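Local structure of Amuc_1102 (Akkermansia muciniphila, 7DSZ) at residues 170-173 / 174-177; 188-192 / 193-197. The protein is of unknown function but adopts an immunoglobulin-like fold related to archaeal type IV pilus proteins, which suggests a pilus-associated role. All blocks are in the same frame, centred on the assembly; numbering follows the deposited sequence.

Interaction 1: 170-173 / 174-177; sequences VETS and YYPL
An ST turn formed by Thr172 and Tyr174 takes the chain out of strand 169-171, a parallel neighbour of strand 91-104 in the mixed sheet of this immunoglobulin-like domain. The hydroxyl of Thr172 reaches forward two residues and accepts the backbone N-H of Tyr174, with OG1 3.0 Å from N and an N-H...O angle of 146°, a moderately bent bond. With OG1 anti to the backbone N of Thr172 (chi1 179°), the hydroxyl lies beside its own carbonyl carbon and faces the chain that follows. The same oxygen also touches the root of the Tyr174 side chain, 3.4 Å from CB. From there the two side chains diverge, crossing at about a right angle, and the Tyr174 ring meets OG1 obliquely through CD2 at 3.7 Å. The methyl CG2 of Thr172 lies 3.7 Å from the carbonyl oxygen of Tyr174 and only loosely approaches the Tyr175 ring, where CD1 is 4.4 Å away. Beyond the turn, Tyr175 has left-handed helical backbone angles, and CB of the following Pro176 packs 3.9 Å from the carbonyl oxygen of Ser173. A water lies 2.9 Å from Thr172 O and 2.8 Å from Tyr174 O, within hydrogen-bonding distance of both, though it cannot serve every acceptor around it at once. The Tyr175 ring lies against helix 117-124, whereas Tyr174 packs on Asp72 of the second subunit. Ser173 also bonds that subunit, its hydroxyl meeting the backbone N of His8, a tag residue. The chemistry is that of a largely buried bend held by one side-chain acceptor: the threonine hydroxyl takes up a tyrosine N-H beyond the strand, and a water lies between two of the carbonyl groups.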
ATOM      1  N   VAL C 170      20.544  19.790  -3.150  1.00 35.51           N
ATOM      2  CA  VAL C 170      20.772  18.367  -3.365  1.00 35.60           C
ATOM      3  C   VAL C 170      19.438  17.639  -3.290  1.00 33.42           C
ATOM      4  O   VAL C 170      18.723  17.760  -2.289  1.00 29.64           O
ATOM      5  CB  VAL C 170      21.748  17.796  -2.319  1.00 37.90           C
ATOM      6  CG1 VAL C 170      22.105  16.355  -2.655  1.00 44.09           C
ATOM      7  CG2 VAL C 170      22.991  18.677  -2.216  1.00 45.69           C
ATOM      8  N   GLU C 171      19.122  16.863  -4.324  1.00 34.94           N
ATOM      9  CA  GLU C 171      17.912  16.052  -4.308  1.00 30.88           C
ATOM     10  C   GLU C 171      18.154  14.786  -3.491  1.00 36.65           C
ATOM     11  O   GLU C 171      19.252  14.224  -3.507  1.00 34.39           O
ATOM     12  CB  GLU C 171      17.483  15.693  -5.733  1.00 38.63           C
ATOM     13  CG  GLU C 171      16.054  15.112  -5.826  1.00 48.29           C
ATOM     14  CD  GLU C 171      15.561  14.934  -7.262  1.00 50.83           C
ATOM     15  OE1 GLU C 171      14.678  14.074  -7.490  1.00 50.63           O
ATOM     16  OE2 GLU C 171      16.057  15.652  -8.160  1.00 54.69           O
ATOM     17  N   THR C 172      17.129  14.349  -2.757  1.00 25.53           N
ATOM     18  CA  THR C 172      17.240  13.154  -1.928  1.00 29.57           C
ATOM     19  C   THR C 172      15.901  12.434  -1.898  1.00 30.59           C
ATOM     20  O   THR C 172      14.843  13.073  -1.859  1.00 28.65           O
ATOM     21  CB  THR C 172      17.677  13.486  -0.498  1.00 26.98           C
ATOM     22  OG1 THR C 172      17.755  12.281   0.279  1.00 29.61           O
ATOM     23  CG2 THR C 172      16.699  14.439   0.180  1.00 25.69           C
ATOM     24  N   SER C 173      15.952  11.103  -1.925  1.00 27.13           N
ATOM     25  CA  SER C 173      14.750  10.307  -1.734  1.00 27.43           C
ATOM     26  C   SER C 173      14.467  10.039  -0.265  1.00 29.01           C
ATOM     27  O   SER C 173      13.408   9.490   0.067  1.00 25.84           O
ATOM     28  CB  SER C 173      14.861   8.986  -2.502  1.00 37.56           C
ATOM     29  OG  SER C 173      14.722   9.219  -3.895  1.00 43.16           O
ATOM     30  N   TYR C 174      15.388  10.410   0.618  1.00 26.48           N
ATOM     31  CA  TYR C 174      15.099  10.400   2.038  1.00 21.04           C
ATOM     32  C   TYR C 174      14.188  11.580   2.353  1.00 22.20           C
ATOM     33  O   TYR C 174      13.886  12.404   1.484  1.00 24.37           O
ATOM     34  CB  TYR C 174      16.410  10.417   2.823  1.00 25.43           C
ATOM     35  CG  TYR C 174      17.187   9.134   2.623  1.00 26.39           C
ATOM     36  CD1 TYR C 174      16.578   7.902   2.841  1.00 25.69           C
ATOM     37  CD2 TYR C 174      18.510   9.149   2.189  1.00 30.41           C
ATOM     38  CE1 TYR C 174      17.268   6.723   2.656  1.00 27.72           C
ATOM     39  CE2 TYR C 174      19.207   7.967   1.999  1.00 29.44           C
ATOM     40  CZ  TYR C 174      18.575   6.759   2.234  1.00 32.99           C
ATOM     41  OH  TYR C 174      19.238   5.567   2.057  1.00 40.10           O
ATOM     42  N   TYR C 175      13.745  11.688   3.601  1.00 19.00           N
ATOM     43  CA  TYR C 175      12.649  12.589   3.952  1.00 19.47           C
ATOM     44  C   TYR C 175      11.517  12.433   2.933  1.00 24.05           C
ATOM     45  O   TYR C 175      11.177  13.389   2.226  1.00 19.25           O
ATOM     46  CB  TYR C 175      13.099  14.041   4.002  1.00 21.48           C
ATOM     47  CG  TYR C 175      14.285  14.357   4.868  1.00 22.83           C
ATOM     48  CD1 TYR C 175      15.587  14.108   4.428  1.00 23.47           C
ATOM     49  CD2 TYR C 175      14.108  14.975   6.087  1.00 18.44           C
ATOM     50  CE1 TYR C 175      16.681  14.432   5.217  1.00 23.42           C
ATOM     51  CE2 TYR C 175      15.188  15.313   6.877  1.00 21.33           C
ATOM     52  CZ  TYR C 175      16.465  15.032   6.439  1.00 22.08           C
ATOM     53  OH  TYR C 175      17.533  15.372   7.237  1.00 24.64           O
ATOM     54  N   PRO C 176      10.965  11.235   2.784  1.00 21.02           N
ATOM     55  CA  PRO C 176      10.126  10.971   1.609  1.00 21.43           C
ATOM     56  C   PRO C 176       8.809  11.739   1.652  1.00 18.93           C
ATOM     57  O   PRO C 176       8.104  11.761   2.666  1.00 16.90           O
ATOM     58  CB  PRO C 176       9.899   9.452   1.659  1.00 23.21           C
ATOM     59  CG  PRO C 176      10.204   9.043   3.055  1.00 26.74           C
ATOM     60  CD  PRO C 176      11.178  10.034   3.618  1.00 18.97           C
ATOM     61  N   LEU C 177       8.510  12.388   0.536  1.00 18.58           N
ATOM     62  CA  LEU C 177       7.194  12.960   0.312  1.00 19.26           C
ATOM     63  C   LEU C 177       6.226  11.836   0.006  1.00 20.05           C
ATOM     64  O   LEU C 177       6.540  10.937  -0.777  1.00 21.57           O
ATOM     65  CB  LEU C 177       7.238  13.925  -0.862  1.00 20.54           C
ATOM     66  CG  LEU C 177       7.738  15.324  -0.544  1.00 23.51           C
ATOM     67  CD1 LEU C 177       7.859  16.109  -1.850  1.00 22.35           C
ATOM     68  CD2 LEU C 177       6.760  15.973   0.428  1.00 21.04           C
TER
HETATM   69  O   HOH W   1      12.268  13.237  -0.579  1.00 24.36           O

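Interaction 2: 188-192 / 193-197; sequences FWYDR and YPEIM
Trp189 and Arg192 close a beta turn, with the Arg192 N-H bonded to the Trp189 carbonyl, and their side chains meet the Tyr193 ring, Arg192 over one face and Trp189 at the edge, just before the short strand 195-196 joins the mixed sheet. The tight part is the arginine's. Arg192 lays its aliphatic chain over the Tyr193 ring, a CH-pi contact with CG 3.8 Å from the ring centroid and 13° off the ring normal. Its CG is anti to the backbone N, and the extended run from CG to NE carries the chain across the ring toward the phenol oxygen. There NE gives a weak hydrogen bond to Tyr193 OH, 3.3 Å long and bent to 124°, while the guanidinium plane stands 72° from the ring. Glu55 is the stronger partner of both groups, pairing OE1 with Arg192 NE and OE2 with Tyr193 OH, so one carboxylate probably balances the arginine charge and fixes the phenol end. A phenylalanine here would keep a ring beneath Arg192 but would probably leave Glu55 OE2 without its phenol mate and remove the weak second acceptor of Arg192 NE. The solvent side is looser. The exposed Trp189 meets Tyr193 only at edges: its carbonyl oxygen is 3.6 Å from Tyr193 CD1, and its indole edge puts CE3 3.6 Å from Tyr193 OH. Asp191 is exposed too and directed away from the following segment. Tyr190 starts away from that segment, its ring end coming back nearer to it, and packs on Pro117 of the third subunit. Glu195 binds that subunit through OE1 to the Ser116 hydroxyl, and across the local contact Tyr190 OH comes no nearer to Glu195 than 4.4 Å, at CB.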
ATOM      1  N   PHE C 188      -9.809   9.308   4.664  1.00 18.36           N
ATOM      2  CA  PHE C 188     -10.523  10.472   5.175  1.00 18.33           C
ATOM      3  C   PHE C 188     -10.542  11.598   4.152  1.00 17.44           C
ATOM      4  O   PHE C 188      -9.707  11.654   3.253  1.00 19.66           O
ATOM      5  CB  PHE C 188      -9.878  10.942   6.472  1.00 18.01           C
ATOM      6  CG  PHE C 188     -10.019   9.938   7.583  1.00 19.89           C
ATOM      7  CD1 PHE C 188     -11.207   9.868   8.305  1.00 23.20           C
ATOM      8  CD2 PHE C 188      -9.012   9.037   7.860  1.00 22.97           C
ATOM      9  CE1 PHE C 188     -11.364   8.939   9.321  1.00 27.65           C
ATOM     10  CE2 PHE C 188      -9.171   8.084   8.874  1.00 26.01           C
ATOM     11  CZ  PHE C 188     -10.356   8.052   9.603  1.00 24.31           C
ATOM     12  N   TRP C 189     -11.523  12.500   4.300  1.00 18.01           N
ATOM     13  CA  TRP C 189     -11.713  13.598   3.350  1.00 18.72           C
ATOM     14  C   TRP C 189     -11.684  13.088   1.917  1.00 17.55           C
ATOM     15  O   TRP C 189     -11.067  13.689   1.031  1.00 18.03           O
ATOM     16  CB  TRP C 189     -10.655  14.688   3.528  1.00 17.60           C
ATOM     17  CG  TRP C 189     -10.669  15.424   4.834  1.00 19.35           C
ATOM     18  CD1 TRP C 189     -11.492  15.219   5.915  1.00 20.50           C
ATOM     19  CD2 TRP C 189      -9.820  16.521   5.172  1.00 17.98           C
ATOM     20  NE1 TRP C 189     -11.174  16.121   6.918  1.00 21.87           N
ATOM     21  CE2 TRP C 189     -10.148  16.922   6.480  1.00 23.24           C
ATOM     22  CE3 TRP C 189      -8.788  17.186   4.494  1.00 17.51           C
ATOM     23  CZ2 TRP C 189      -9.488  17.963   7.120  1.00 20.74           C
ATOM     24  CZ3 TRP C 189      -8.135  18.233   5.135  1.00 19.07           C
ATOM     25  CH2 TRP C 189      -8.492  18.608   6.433  1.00 21.48           C
ATOM     26  N   TYR C 190     -12.370  11.971   1.675  1.00 17.85           N
ATOM     27  CA  TYR C 190     -12.157  11.267   0.422  1.00 22.02           C
ATOM     28  C   TYR C 190     -12.605  12.109  -0.770  1.00 25.74           C
ATOM     29  O   TYR C 190     -11.932  12.122  -1.811  1.00 28.99           O
ATOM     30  CB  TYR C 190     -12.863   9.906   0.441  1.00 20.89           C
ATOM     31  CG  TYR C 190     -12.574   9.123  -0.824  1.00 23.66           C
ATOM     32  CD1 TYR C 190     -11.394   8.384  -0.949  1.00 29.46           C
ATOM     33  CD2 TYR C 190     -13.453   9.155  -1.914  1.00 29.58           C
ATOM     34  CE1 TYR C 190     -11.099   7.676  -2.119  1.00 29.67           C
ATOM     35  CE2 TYR C 190     -13.173   8.451  -3.092  1.00 24.71           C
ATOM     36  CZ  TYR C 190     -11.994   7.708  -3.183  1.00 26.59           C
ATOM     37  OH  TYR C 190     -11.671   7.019  -4.340  1.00 27.07           O
ATOM     38  N   ASP C 191     -13.693  12.871  -0.613  1.00 20.24           N
ATOM     39  CA  ASP C 191     -14.238  13.659  -1.720  1.00 24.89           C
ATOM     40  C   ASP C 191     -13.457  14.927  -2.036  1.00 23.68           C
ATOM     41  O   ASP C 191     -13.805  15.614  -3.008  1.00 22.49           O
ATOM     42  CB  ASP C 191     -15.681  14.047  -1.418  1.00 28.49           C
ATOM     43  CG  ASP C 191     -16.614  12.890  -1.592  1.00 46.38           C
ATOM     44  OD1 ASP C 191     -16.168  11.909  -2.230  1.00 43.56           O
ATOM     45  OD2 ASP C 191     -17.761  12.951  -1.103  1.00 51.61           O
ATOM     46  N   ARG C 192     -12.453  15.282  -1.232  1.00 16.75           N
ATOM     47  CA  ARG C 192     -11.739  16.540  -1.431  1.00 17.95           C
ATOM     48  C   ARG C 192     -10.742  16.471  -2.583  1.00 19.26           C
ATOM     49  O   ARG C 192     -10.377  17.518  -3.142  1.00 16.80           O
ATOM     50  CB  ARG C 192     -11.035  16.926  -0.118  1.00 17.58           C
ATOM     51  CG  ARG C 192     -10.115  18.157  -0.177  1.00 16.05           C
ATOM     52  CD  ARG C 192      -9.585  18.464   1.228  1.00 15.33           C
ATOM     53  NE  ARG C 192      -8.566  19.510   1.263  1.00 16.89           N
ATOM     54  CZ  ARG C 192      -8.835  20.784   1.530  1.00 18.79           C
ATOM     55  NH1 ARG C 192     -10.096  21.155   1.771  1.00 18.72           N
ATOM     56  NH2 ARG C 192      -7.860  21.687   1.561  1.00 17.34           N
ATOM     57  N   TYR C 193     -10.306  15.272  -2.956  1.00 17.13           N
ATOM     58  CA  TYR C 193      -9.232  15.053  -3.910  1.00 15.39           C
ATOM     59  C   TYR C 193      -9.659  14.013  -4.932  1.00 15.81           C
ATOM     60  O   TYR C 193     -10.499  13.154  -4.639  1.00 17.84           O
ATOM     61  CB  TYR C 193      -7.971  14.529  -3.208  1.00 17.70           C
ATOM     62  CG  TYR C 193      -7.601  15.195  -1.901  1.00 14.69           C
ATOM     63  CD1 TYR C 193      -8.135  14.745  -0.695  1.00 15.92           C
ATOM     64  CD2 TYR C 193      -6.677  16.241  -1.870  1.00 18.40           C
ATOM     65  CE1 TYR C 193      -7.768  15.334   0.502  1.00 16.84           C
ATOM     66  CE2 TYR C 193      -6.314  16.843  -0.669  1.00 18.26           C
ATOM     67  CZ  TYR C 193      -6.861  16.365   0.504  1.00 15.93           C
ATOM     68  OH  TYR C 193      -6.538  16.920   1.720  1.00 16.44           O
ATOM     69  N   PRO C 194      -9.060  14.013  -6.116  1.00 15.94           N
ATOM     70  CA  PRO C 194      -9.303  12.898  -7.037  1.00 16.10           C
ATOM     71  C   PRO C 194      -8.657  11.612  -6.534  1.00 18.21           C
ATOM     72  O   PRO C 194      -7.822  11.596  -5.622  1.00 18.44           O
ATOM     73  CB  PRO C 194      -8.661  13.355  -8.355  1.00 19.04           C
ATOM     74  CG  PRO C 194      -8.286  14.817  -8.150  1.00 19.43           C
ATOM     75  CD  PRO C 194      -8.094  14.977  -6.673  1.00 17.75           C
ATOM     76  N   GLU C 195      -9.064  10.513  -7.167  1.00 15.78           N
ATOM     77  CA  GLU C 195      -8.444   9.213  -6.937  1.00 13.70           C
ATOM     78  C   GLU C 195      -6.976   9.235  -7.353  1.00 17.62           C
ATOM     79  O   GLU C 195      -6.610   9.861  -8.350  1.00 17.90           O
ATOM     80  CB  GLU C 195      -9.204   8.150  -7.741  1.00 17.08           C
ATOM     81  CG  GLU C 195      -8.655   6.734  -7.640  1.00 19.16           C
ATOM     82  CD  GLU C 195      -9.447   5.741  -8.493  1.00 19.56           C
ATOM     83  OE1 GLU C 195     -10.476   6.135  -9.080  1.00 19.41           O
ATOM     84  OE2 GLU C 195      -9.038   4.566  -8.544  1.00 20.58           O
ATOM     85  N   ILE C 196      -6.133   8.522  -6.607  1.00 17.61           N
ATOM     86  CA  ILE C 196      -4.704   8.408  -6.930  1.00 17.08           C
ATOM     87  C   ILE C 196      -4.435   7.085  -7.623  1.00 21.35           C
ATOM     88  O   ILE C 196      -4.825   6.028  -7.118  1.00 20.13           O
ATOM     89  CB  ILE C 196      -3.840   8.517  -5.666  1.00 15.96           C
ATOM     90  CG1 ILE C 196      -4.059   9.878  -5.001  1.00 18.69           C
ATOM     91  CG2 ILE C 196      -2.350   8.228  -6.005  1.00 17.89           C
ATOM     92  CD1 ILE C 196      -3.434   9.980  -3.611  1.00 19.62           C
ATOM     93  N   MET C 197      -3.709   7.132  -8.738  1.00 17.43           N
ATOM     94  CA  MET C 197      -3.321   5.903  -9.417  1.00 19.60           C
ATOM     95  C   MET C 197      -2.286   5.146  -8.582  1.00 23.52           C
ATOM     96  O   MET C 197      -1.272   5.717  -8.168  1.00 25.55           O
ATOM     97  CB  MET C 197      -2.760   6.210 -10.803  1.00 20.49           C
ATOM     98  CG  MET C 197      -2.378   4.957 -11.549  1.00 28.05           C
ATOM     99  SD  MET C 197      -3.857   4.191 -12.234  1.00 43.79           S
ATOM    100  CE  MET C 197      -3.688   4.760 -13.932  1.00 42.21           C
TER

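How the interactions relate
The two contacts come one after the other along the chain: residues 170-177 leave strand 169-171, and after a further loop residues 188-197 lead into strand 195-196. The centres of interactions 1 and 2 are about 24 Å apart, with the middle of the chain lying between them, and their nearest atoms remain about 10 Å apart. What they share is strand 91-104, which pairs in parallel with 169-171 and antiparallel with 195-196. The connecting loop thus leaves one part of the mixed sheet and returns to another with the chain direction reversed. Each contact also meets a different neighbour, the second subunit at interaction 1 and the third at interaction 2, so both ends of the loop lie at contacts with other chains of the crystallised assembly.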